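Local coordinates for beta sliding clamp (Caulobacter crescentus, PDB 5WCE), which probably tethers DNA polymerases and other proteins to DNA as a ring-shaped head-to-tail homodimer, making replication processive, at residues L143-D148 against P365-V370; H169-G174 against K178-A183; F351-A354 against P359-V362. One frame throughout, in Å; residues are numbered along the deposited sequence.

Contact 1 (L143-D148 against P365-V370); sequences LIRLID and PVDPGV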
ATOM      1  N   LEU A 143      10.748  22.634  13.707  1.00 22.91           N
ATOM      2  CA  LEU A 143       9.571  21.953  14.220  1.00 22.62           C
ATOM      3  C   LEU A 143       9.440  20.563  13.621  1.00 20.93           C
ATOM      4  O   LEU A 143       9.083  19.579  14.317  1.00 18.72           O
ATOM      5  CB  LEU A 143       8.323  22.824  13.998  1.00 23.45           C
ATOM      6  CG  LEU A 143       7.052  22.461  14.727  1.00 23.86           C
ATOM      7  CD1 LEU A 143       7.349  22.353  16.213  1.00 23.79           C
ATOM      8  CD2 LEU A 143       6.002  23.571  14.438  1.00 24.61           C
ATOM      9  N   ILE A 144       9.762  20.472  12.327  1.00 20.85           N
ATOM     10  CA  ILE A 144       9.728  19.202  11.617  1.00 21.26           C
ATOM     11  C   ILE A 144      10.715  18.224  12.308  1.00 20.29           C
ATOM     12  O   ILE A 144      10.356  17.099  12.532  1.00 19.58           O
ATOM     13  CB  ILE A 144      10.016  19.339  10.098  1.00 22.48           C
ATOM     14  CG1 ILE A 144       8.765  19.857   9.371  1.00 23.21           C
ATOM     15  CG2 ILE A 144      10.440  17.978   9.480  1.00 22.41           C
ATOM     16  CD1 ILE A 144       9.015  20.222   7.895  1.00 24.60           C
ATOM     17  N   ARG A 145      11.893  18.699  12.646  1.00 20.53           N
ATOM     18  CA  ARG A 145      12.905  17.860  13.320  1.00 21.17           C
ATOM     19  C   ARG A 145      12.361  17.400  14.692  1.00 20.78           C
ATOM     20  O   ARG A 145      12.436  16.221  15.008  1.00 18.79           O
ATOM     21  CB  ARG A 145      14.226  18.582  13.453  1.00 21.89           C
ATOM     22  CG  ARG A 145      15.278  17.853  14.280  1.00 22.11           C
ATOM     23  CD  ARG A 145      16.565  18.635  14.408  1.00 23.27           C
ATOM     24  NE  ARG A 145      17.387  18.127  15.527  1.00 23.34           N
ATOM     25  CZ  ARG A 145      17.199  18.449  16.807  1.00 23.45           C
ATOM     26  NH1 ARG A 145      16.177  19.241  17.199  1.00 22.74           N
ATOM     27  NH2 ARG A 145      17.987  17.927  17.748  1.00 23.17           N
ATOM     28  N   LEU A 146      11.784  18.309  15.474  1.00 20.20           N
ATOM     29  CA  LEU A 146      11.217  17.914  16.764  1.00 20.87           C
ATOM     30  C   LEU A 146      10.258  16.773  16.658  1.00 20.30           C
ATOM     31  O   LEU A 146      10.297  15.830  17.487  1.00 21.49           O
ATOM     32  CB  LEU A 146      10.580  19.099  17.521  1.00 21.04           C
ATOM     33  CG  LEU A 146      11.454  20.243  18.029  1.00 21.97           C
ATOM     34  CD1 LEU A 146      10.614  21.225  18.836  1.00 22.53           C
ATOM     35  CD2 LEU A 146      12.663  19.788  18.854  1.00 21.79           C
ATOM     36  N   ILE A 147       9.382  16.835  15.646  1.00 20.33           N
ATOM     37  CA  ILE A 147       8.402  15.820  15.438  1.00 19.74           C
ATOM     38  C   ILE A 147       9.012  14.523  14.868  1.00 19.36           C
ATOM     39  O   ILE A 147       8.791  13.417  15.411  1.00 16.68           O
ATOM     40  CB  ILE A 147       7.221  16.331  14.546  1.00 20.86           C
ATOM     41  CG1 ILE A 147       6.437  17.393  15.306  1.00 21.95           C
ATOM     42  CG2 ILE A 147       6.314  15.197  14.141  1.00 21.51           C
ATOM     43  CD1 ILE A 147       5.507  18.228  14.413  1.00 22.05           C
ATOM     44  N   ASP A 148       9.768  14.651  13.783  1.00 19.87           N
ATOM     45  CA  ASP A 148      10.296  13.444  13.117  1.00 21.09           C
ATOM     46  C   ASP A 148      11.273  12.624  14.003  1.00 20.60           C
ATOM     47  O   ASP A 148      11.301  11.396  13.913  1.00 22.47           O
ATOM     48  CB  ASP A 148      10.943  13.775  11.785  1.00 21.33           C
ATOM     49  CG  ASP A 148       9.911  14.156  10.677  1.00 22.18           C
ATOM     50  OD1 ASP A 148       8.688  14.107  10.949  1.00 21.93           O
ATOM     51  OD2 ASP A 148      10.373  14.560   9.577  1.00 21.75           O
ATOM     52  N   PRO A 365      26.133  11.003  18.204  1.00 21.86           N
ATOM     53  CA  PRO A 365      27.297  11.925  18.248  1.00 23.01           C
ATOM     54  C   PRO A 365      27.219  13.162  17.330  1.00 23.77           C
ATOM     55  O   PRO A 365      27.957  14.118  17.579  1.00 26.67           O
ATOM     56  CB  PRO A 365      28.492  11.024  17.867  1.00 23.23           C
ATOM     57  CG  PRO A 365      28.032   9.621  18.188  1.00 22.20           C
ATOM     58  CD  PRO A 365      26.549   9.620  17.899  1.00 22.04           C
ATOM     59  N   VAL A 366      26.384  13.167  16.315  1.00 23.08           N
ATOM     60  CA  VAL A 366      26.261  14.338  15.474  1.00 25.86           C
ATOM     61  C   VAL A 366      25.017  15.182  15.788  1.00 24.98           C
ATOM     62  O   VAL A 366      24.779  16.146  15.099  1.00 25.18           O
ATOM     63  CB  VAL A 366      26.297  13.998  13.965  1.00 27.26           C
ATOM     64  CG1 VAL A 366      27.564  13.210  13.626  1.00 29.59           C
ATOM     65  CG2 VAL A 366      25.065  13.285  13.495  1.00 26.81           C
ATOM     66  N   ASP A 367      24.230  14.782  16.801  1.00 23.37           N
ATOM     67  CA  ASP A 367      23.087  15.593  17.270  1.00 22.60           C
ATOM     68  C   ASP A 367      22.989  15.440  18.801  1.00 22.07           C
ATOM     69  O   ASP A 367      22.319  14.534  19.288  1.00 21.05           O
ATOM     70  CB  ASP A 367      21.794  15.207  16.542  1.00 21.23           C
ATOM     71  CG  ASP A 367      20.641  16.160  16.804  1.00 20.84           C
ATOM     72  OD1 ASP A 367      20.691  16.913  17.782  1.00 20.47           O
ATOM     73  OD2 ASP A 367      19.702  16.188  15.974  1.00 20.27           O
ATOM     74  N   PRO A 368      23.609  16.367  19.548  1.00 24.05           N
ATOM     75  CA  PRO A 368      23.449  16.390  21.013  1.00 24.37           C
ATOM     76  C   PRO A 368      22.001  16.732  21.485  1.00 23.72           C
ATOM     77  O   PRO A 368      21.729  16.648  22.683  1.00 23.89           O
ATOM     78  CB  PRO A 368      24.393  17.523  21.464  1.00 25.38           C
ATOM     79  CG  PRO A 368      24.486  18.433  20.333  1.00 26.63           C
ATOM     80  CD  PRO A 368      24.379  17.559  19.094  1.00 25.67           C
ATOM     81  N   GLY A 369      21.133  17.185  20.575  1.00 22.83           N
ATOM     82  CA  GLY A 369      19.802  17.608  20.928  1.00 22.77           C
ATOM     83  C   GLY A 369      18.764  16.484  20.916  1.00 21.94           C
ATOM     84  O   GLY A 369      17.558  16.790  20.959  1.00 22.08           O
ATOM     85  N   VAL A 370      19.179  15.207  20.771  1.00 20.26           N
ATOM     86  CA  VAL A 370      18.274  14.075  20.908  1.00 19.53           C
ATOM     87  C   VAL A 370      18.778  13.081  21.971  1.00 19.51           C
ATOM     88  O   VAL A 370      19.990  13.059  22.264  1.00 19.75           O
ATOM     89  CB  VAL A 370      18.024  13.360  19.584  1.00 19.75           C
ATOM     90  CG1 VAL A 370      17.508  14.345  18.554  1.00 20.80           C
ATOM     91  CG2 VAL A 370      19.310  12.716  19.049  1.00 19.46           C
TER
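Arg145 reaches from helix 140-148 to the carboxylate of Asp367, in the loop between strands 360-364 and 370-374. From CB, CG stands anti to the backbone N (chi1 173°) and the chain stays extended through CD to NE, which carries the guanidinium across to the loop. Arg145 NE bonds to OD2 of Asp367 at 3.1 Å, within the guanidinium plane, and NH2 of Arg145 reaches OD1 of Asp367 at 2.9 Å, somewhat tilted from it. This is a side-on, two-nitrogen salt bridge; both oxygens use syn lone pairs, and the two flat groups are nearly coplanar, 27° apart. Arg145 NH2 also lies 3.7 Å from CG1 of Val370. On the anti side, somewhat out of the carboxylate plane, OD1 of Asp367 accepts from the backbone N of Gly369 at 2.8 Å, an Asx turn within the type I turn from Asp367 to Val370. With an alanine in place of Asp367, the guanidinium would probably lose its anion and the turn its side-chain brace. Arg145 NH1 binds the carbonyl of Glu193, whose backbone also pairs with Gly369. The contact thus spans strand 188-195, with helix 210-220 packed against Leu143, Ile144 and Ile147.

Contact 2 (H169-G174 against K178-A183); sequences HTVNEG and KLRAVA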
ATOM      1  N   HIS A 169       7.200  21.126  25.780  1.00 24.29           N
ATOM      2  CA  HIS A 169       7.498  21.946  26.906  1.00 27.17           C
ATOM      3  C   HIS A 169       8.886  22.589  26.824  1.00 28.66           C
ATOM      4  O   HIS A 169       9.698  22.221  25.972  1.00 27.82           O
ATOM      5  CB  HIS A 169       7.431  21.135  28.213  1.00 28.78           C
ATOM      6  CG  HIS A 169       8.412  19.995  28.276  1.00 29.90           C
ATOM      7  ND1 HIS A 169       8.436  18.973  27.344  1.00 30.00           N
ATOM      8  CD2 HIS A 169       9.401  19.722  29.159  1.00 31.45           C
ATOM      9  CE1 HIS A 169       9.411  18.127  27.653  1.00 31.17           C
ATOM     10  NE2 HIS A 169      10.001  18.555  28.756  1.00 29.96           N
ATOM     11  N   THR A 170       9.181  23.519  27.736  1.00 29.62           N
ATOM     12  CA  THR A 170      10.503  24.071  27.748  1.00 31.70           C
ATOM     13  C   THR A 170      11.237  23.691  29.029  1.00 33.17           C
ATOM     14  O   THR A 170      10.629  23.568  30.072  1.00 33.76           O
ATOM     15  CB  THR A 170      10.490  25.573  27.660  1.00 32.56           C
ATOM     16  OG1 THR A 170       9.754  26.078  28.774  1.00 34.43           O
ATOM     17  CG2 THR A 170       9.903  26.037  26.348  1.00 31.62           C
ATOM     18  N   VAL A 171      12.540  23.540  28.920  1.00 34.70           N
ATOM     19  CA  VAL A 171      13.409  23.248  30.050  1.00 37.71           C
ATOM     20  C   VAL A 171      14.585  24.226  30.050  1.00 41.42           C
ATOM     21  O   VAL A 171      15.017  24.670  28.971  1.00 40.21           O
ATOM     22  CB  VAL A 171      13.940  21.829  30.026  1.00 36.89           C
ATOM     23  CG1 VAL A 171      12.820  20.846  30.224  1.00 37.03           C
ATOM     24  CG2 VAL A 171      14.710  21.537  28.747  1.00 36.24           C
ATOM     25  N   ASN A 172      15.061  24.578  31.248  1.00 46.18           N
ATOM     26  CA  ASN A 172      16.215  25.448  31.400  1.00 51.40           C
ATOM     27  C   ASN A 172      17.388  24.527  31.601  1.00 53.13           C
ATOM     28  O   ASN A 172      17.578  24.025  32.687  1.00 53.88           O
ATOM     29  CB  ASN A 172      16.055  26.422  32.611  1.00 55.47           C
ATOM     30  CG  ASN A 172      17.349  27.149  32.961  1.00 58.08           C
ATOM     31  OD1 ASN A 172      18.185  27.332  32.078  1.00 58.75           O
ATOM     32  ND2 ASN A 172      17.577  27.439  34.254  1.00 60.28           N
ATOM     33  N   GLU A 173      18.167  24.296  30.549  1.00 54.60           N
ATOM     34  CA  GLU A 173      19.380  23.467  30.629  1.00 58.28           C
ATOM     35  C   GLU A 173      20.506  24.108  29.794  1.00 60.67           C
ATOM     36  O   GLU A 173      20.258  24.773  28.768  1.00 61.23           O
ATOM     37  CB  GLU A 173      19.132  22.024  30.137  1.00 58.34           C
ATOM     38  CG  GLU A 173      18.704  21.085  31.244  1.00 59.81           C
ATOM     39  CD  GLU A 173      18.180  19.745  30.754  1.00 61.69           C
ATOM     40  OE1 GLU A 173      18.686  19.214  29.734  1.00 62.59           O
ATOM     41  OE2 GLU A 173      17.268  19.181  31.411  1.00 65.50           O
ATOM     42  N   GLY A 174      21.751  23.820  30.192  1.00 63.20           N
ATOM     43  CA  GLY A 174      22.962  24.165  29.419  1.00 62.07           C
ATOM     44  C   GLY A 174      23.145  25.655  29.113  1.00 64.41           C
ATOM     45  O   GLY A 174      23.709  26.013  28.066  1.00 63.35           O
ATOM     46  N   LYS A 178      15.511  25.422  26.314  1.00 34.21           N
ATOM     47  CA  LYS A 178      15.215  24.593  25.149  1.00 32.97           C
ATOM     48  C   LYS A 178      13.720  24.354  24.998  1.00 29.89           C
ATOM     49  O   LYS A 178      13.062  24.123  25.970  1.00 29.75           O
ATOM     50  CB  LYS A 178      15.957  23.282  25.303  1.00 34.14           C
ATOM     51  CG  LYS A 178      17.441  23.546  25.073  1.00 36.30           C
ATOM     52  CD  LYS A 178      18.294  22.728  25.964  1.00 38.10           C
ATOM     53  CE  LYS A 178      19.749  23.023  25.627  1.00 40.16           C
ATOM     54  NZ  LYS A 178      20.533  21.916  26.178  1.00 43.60           N
ATOM     55  N   LEU A 179      13.216  24.432  23.775  1.00 28.88           N
ATOM     56  CA  LEU A 179      11.906  23.859  23.427  1.00 27.28           C
ATOM     57  C   LEU A 179      12.115  22.351  23.156  1.00 25.56           C
ATOM     58  O   LEU A 179      12.878  21.999  22.254  1.00 23.77           O
ATOM     59  CB  LEU A 179      11.323  24.561  22.210  1.00 27.72           C
ATOM     60  CG  LEU A 179       9.949  24.101  21.706  1.00 26.78           C
ATOM     61  CD1 LEU A 179       8.906  24.316  22.768  1.00 27.06           C
ATOM     62  CD2 LEU A 179       9.543  24.844  20.448  1.00 27.00           C
ATOM     63  N   ARG A 180      11.413  21.501  23.921  1.00 23.57           N
ATOM     64  CA  ARG A 180      11.657  20.068  23.952  1.00 23.27           C
ATOM     65  C   ARG A 180      10.365  19.287  23.662  1.00 21.17           C
ATOM     66  O   ARG A 180       9.279  19.677  24.100  1.00 21.55           O
ATOM     67  CB  ARG A 180      12.223  19.658  25.334  1.00 24.00           C
ATOM     68  CG  ARG A 180      12.497  18.152  25.489  1.00 24.85           C
ATOM     69  CD  ARG A 180      13.026  17.849  26.879  1.00 26.95           C
ATOM     70  NE  ARG A 180      14.415  18.253  27.018  1.00 28.46           N
ATOM     71  CZ  ARG A 180      15.162  18.054  28.120  1.00 31.99           C
ATOM     72  NH1 ARG A 180      14.648  17.484  29.221  1.00 32.54           N
ATOM     73  NH2 ARG A 180      16.439  18.442  28.133  1.00 32.92           N
ATOM     74  N   ALA A 181      10.495  18.217  22.917  1.00 19.29           N
ATOM     75  CA  ALA A 181       9.428  17.281  22.659  1.00 18.42           C
ATOM     76  C   ALA A 181       9.847  15.904  23.192  1.00 18.44           C
ATOM     77  O   ALA A 181      10.959  15.436  22.880  1.00 18.81           O
ATOM     78  CB  ALA A 181       9.137  17.214  21.180  1.00 17.62           C
ATOM     79  N   VAL A 182       8.986  15.296  23.995  1.00 18.37           N
ATOM     80  CA  VAL A 182       9.232  13.948  24.565  1.00 18.72           C
ATOM     81  C   VAL A 182       8.036  13.043  24.243  1.00 19.35           C
ATOM     82  O   VAL A 182       6.872  13.443  24.410  1.00 18.90           O
ATOM     83  CB  VAL A 182       9.448  13.954  26.074  1.00 19.54           C
ATOM     84  CG1 VAL A 182       9.508  12.527  26.615  1.00 19.39           C
ATOM     85  CG2 VAL A 182      10.725  14.684  26.430  1.00 20.41           C
ATOM     86  N   ALA A 183       8.331  11.856  23.711  1.00 18.69           N
ATOM     87  CA  ALA A 183       7.306  10.848  23.420  1.00 19.34           C
ATOM     88  C   ALA A 183       7.701   9.556  24.124  1.00 20.11           C
ATOM     89  O   ALA A 183       8.884   9.187  24.141  1.00 20.34           O
ATOM     90  CB  ALA A 183       7.203  10.597  21.932  1.00 18.72           C
TER
HETATM   91  O   HOH W   1      19.193  20.255  27.628  1.00 52.21           O
HETATM   92  O   HOH W   2      22.923  24.316  26.074  1.00 62.06           O
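Strand segments 169-173 and 178-183 run antiparallel but strongly twisted, their directions 125° apart; His169 with Arg180 and Val171 with Lys178 form hydrogen-bonded pairs around the non-hydrogen-bonded pair Thr170 with Leu179. The bonds donated by Arg180 N to His169 O and by Lys178 N to Val171 O are both 2.8 Å long. Side chains of His169, Val171, Lys178 and Arg180 share one face. There the His169 ring, with CG between the backbone N and the carbonyl carbon (chi1 61°), receives a CH-pi contact from Arg180: CB stands over one face, toward the rim, 4.3 Å from the ring centroid. Further along, Arg180 CD lies 3.6 Å from His169 NE2, and the chain then bends at chi3, which turns the guanidinium plane almost perpendicular to the ring. Val171 CG2 sits over the centre of that guanidinium, 3.6 Å from Arg180 CZ. At its edge Arg180 NH2 makes a salt bridge, in the guanidinium plane, to OE1 of the poorly ordered Glu173 (2.9 Å), approaching that oxygen from above the carboxylate plane. The same NH2 also pairs with Glu193, while Tyr257 OH hydrogen-bonds both His169 NE2 and Arg180 NH1, holding the two polar ends. On the other face Thr170 CG2 touches Leu179 CD1 at 4.1 Å. The whole is a two-stranded beta hairpin of the central domain, made of neighbouring strands in the antiparallel sheet that continues into the C-terminal domain.

Contact 3 (F351-A354 against P359-V362); sequences FRFA and PTLV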
ATOM      1  N   PHE A 351      25.882   3.890  22.768  1.00 18.77           N
ATOM      2  CA  PHE A 351      24.989   3.287  23.739  1.00 18.25           C
ATOM      3  C   PHE A 351      25.622   3.379  25.116  1.00 19.38           C
ATOM      4  O   PHE A 351      26.849   3.121  25.274  1.00 19.16           O
ATOM      5  CB  PHE A 351      24.778   1.803  23.430  1.00 17.71           C
ATOM      6  CG  PHE A 351      23.934   1.543  22.244  1.00 17.53           C
ATOM      7  CD1 PHE A 351      24.426   1.821  20.936  1.00 18.73           C
ATOM      8  CD2 PHE A 351      22.681   0.981  22.378  1.00 17.05           C
ATOM      9  CE1 PHE A 351      23.645   1.529  19.824  1.00 18.61           C
ATOM     10  CE2 PHE A 351      21.913   0.714  21.262  1.00 17.62           C
ATOM     11  CZ  PHE A 351      22.381   1.035  19.999  1.00 17.37           C
ATOM     12  N   ARG A 352      24.807   3.719  26.104  1.00 17.99           N
ATOM     13  CA  ARG A 352      25.231   3.740  27.517  1.00 19.64           C
ATOM     14  C   ARG A 352      24.372   2.803  28.355  1.00 19.15           C
ATOM     15  O   ARG A 352      23.166   3.019  28.525  1.00 17.33           O
ATOM     16  CB  ARG A 352      25.208   5.150  28.086  1.00 21.14           C
ATOM     17  CG  ARG A 352      25.961   6.118  27.189  1.00 22.42           C
ATOM     18  CD  ARG A 352      26.177   7.462  27.876  1.00 25.25           C
ATOM     19  NE  ARG A 352      26.798   8.390  26.944  1.00 26.00           N
ATOM     20  CZ  ARG A 352      26.845   9.711  27.106  1.00 32.19           C
ATOM     21  NH1 ARG A 352      26.316  10.295  28.180  1.00 33.96           N
ATOM     22  NH2 ARG A 352      27.440  10.479  26.199  1.00 33.42           N
ATOM     23  N   PHE A 353      25.003   1.776  28.904  1.00 19.68           N
ATOM     24  CA  PHE A 353      24.326   0.745  29.664  1.00 20.18           C
ATOM     25  C   PHE A 353      24.709   0.824  31.137  1.00 22.46           C
ATOM     26  O   PHE A 353      25.787   1.335  31.484  1.00 23.60           O
ATOM     27  CB  PHE A 353      24.767  -0.659  29.182  1.00 19.55           C
ATOM     28  CG  PHE A 353      24.559  -0.951  27.722  1.00 18.36           C
ATOM     29  CD1 PHE A 353      25.527  -0.660  26.785  1.00 17.15           C
ATOM     30  CD2 PHE A 353      23.396  -1.583  27.289  1.00 18.54           C
ATOM     31  CE1 PHE A 353      25.346  -0.968  25.438  1.00 17.16           C
ATOM     32  CE2 PHE A 353      23.231  -1.893  25.924  1.00 17.48           C
ATOM     33  CZ  PHE A 353      24.192  -1.594  25.011  1.00 16.60           C
ATOM     34  N   ALA A 354      23.811   0.372  31.996  1.00 24.10           N
ATOM     35  CA  ALA A 354      24.122   0.174  33.429  1.00 26.16           C
ATOM     36  C   ALA A 354      24.089  -1.341  33.651  1.00 29.17           C
ATOM     37  O   ALA A 354      25.045  -1.997  33.298  1.00 30.60           O
ATOM     38  CB  ALA A 354      23.188   0.938  34.325  1.00 26.52           C
ATOM     39  N   PRO A 359      17.226   0.860  32.253  1.00 20.63           N
ATOM     40  CA  PRO A 359      17.116   1.579  30.980  1.00 19.73           C
ATOM     41  C   PRO A 359      18.472   1.876  30.342  1.00 18.76           C
ATOM     42  O   PRO A 359      19.427   2.204  31.052  1.00 19.30           O
ATOM     43  CB  PRO A 359      16.415   2.903  31.377  1.00 20.01           C
ATOM     44  CG  PRO A 359      15.695   2.569  32.639  1.00 21.51           C
ATOM     45  CD  PRO A 359      16.593   1.595  33.366  1.00 21.52           C
ATOM     46  N   THR A 360      18.508   1.862  29.001  1.00 17.62           N
ATOM     47  CA  THR A 360      19.672   2.085  28.236  1.00 17.33           C
ATOM     48  C   THR A 360      19.499   3.392  27.472  1.00 16.99           C
ATOM     49  O   THR A 360      18.479   3.614  26.910  1.00 16.73           O
ATOM     50  CB  THR A 360      19.878   0.898  27.259  1.00 17.36           C
ATOM     51  OG1 THR A 360      20.131  -0.294  28.020  1.00 17.93           O
ATOM     52  CG2 THR A 360      21.020   1.100  26.369  1.00 17.66           C
ATOM     53  N   LEU A 361      20.541   4.216  27.445  1.00 16.87           N
ATOM     54  CA  LEU A 361      20.541   5.509  26.741  1.00 17.47           C
ATOM     55  C   LEU A 361      21.233   5.298  25.417  1.00 17.51           C
ATOM     56  O   LEU A 361      22.276   4.612  25.342  1.00 17.36           O
ATOM     57  CB  LEU A 361      21.331   6.555  27.544  1.00 18.15           C
ATOM     58  CG  LEU A 361      21.335   7.977  27.047  1.00 18.94           C
ATOM     59  CD1 LEU A 361      19.923   8.494  27.172  1.00 19.24           C
ATOM     60  CD2 LEU A 361      22.246   8.896  27.859  1.00 20.35           C
ATOM     61  N   VAL A 362      20.671   5.867  24.361  1.00 17.38           N
ATOM     62  CA  VAL A 362      21.344   5.918  23.073  1.00 17.85           C
ATOM     63  C   VAL A 362      21.478   7.381  22.695  1.00 18.53           C
ATOM     64  O   VAL A 362      20.469   8.152  22.746  1.00 18.22           O
ATOM     65  CB  VAL A 362      20.557   5.172  21.989  1.00 17.53           C
ATOM     66  CG1 VAL A 362      21.371   5.084  20.711  1.00 18.64           C
ATOM     67  CG2 VAL A 362      20.179   3.777  22.488  1.00 18.23           C
TER
HETATM   68  O   HOH W   3      21.545  -0.981  30.836  1.00 24.22           O
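Arg352 and Leu361 form the hydrogen-bonded pair of an antiparallel beta hairpin, strands 348-353 and 360-364 of the C-terminal domain. Arg352 N gives a nearly straight bond (172°) to Leu361 O at 2.8 Å, and Leu361 N returns one to Arg352 O at 3.1 Å. Beyond the last paired residues a water accepts from Ala354 N and lies 3.2 Å from Thr360 OG1, linking the strands where their direct pairing ends. Arg352 and Leu361 point the same way and lie side by side, CB of Arg352 being 4.2 Å from CB of Leu361. The guanidinium goes on to a salt bridge with Glu350, while Leu361 rests on Ile261 and Pro262. The opposite face of the hairpin carries Phe351 and Val362, packed against Leu337 and Val340 of helix 334-343. Phe353 CD2 comes within 3.6 Å of Thr360 OG1, and the methyl CG2 of Thr360 also lies close to this ring, which in turn meets Phe328 edge-to-face. Phe351 and Val362, the non-hydrogen-bonded pair, extend in parallel from the backbone. Both methyls of the valine lie against one face of the ring: Val362 CG2 near its rim, 3.7 Å from Phe351 CE2, and CG1, set anti to the backbone N by chi1 -172°, over the ring centre in a CH-pi contact, 4.2 Å from the Phe351 centroid.

Contacts 2 and 3 are hairpins in one antiparallel sheet that runs unbroken from the central into the C-terminal domain, where strand 188-195 pairs with strand 370-374. Their centres are about 20 Å apart, with about 11 Å between nearest atoms. Contact 1 lies beside that junction and ties helix 140-148 to the loop that leads into strand 370-374; its centre lies about 12 Å from that of contact 2, and Leu146 packs on the backbone of Leu179. Along the chain contact 1 encloses the others, contact 2 closing before contact 3 opens. Side chains and a shared sheet therefore join two successive domains of the subunit, consistent with their forming part of the ring that surrounds DNA.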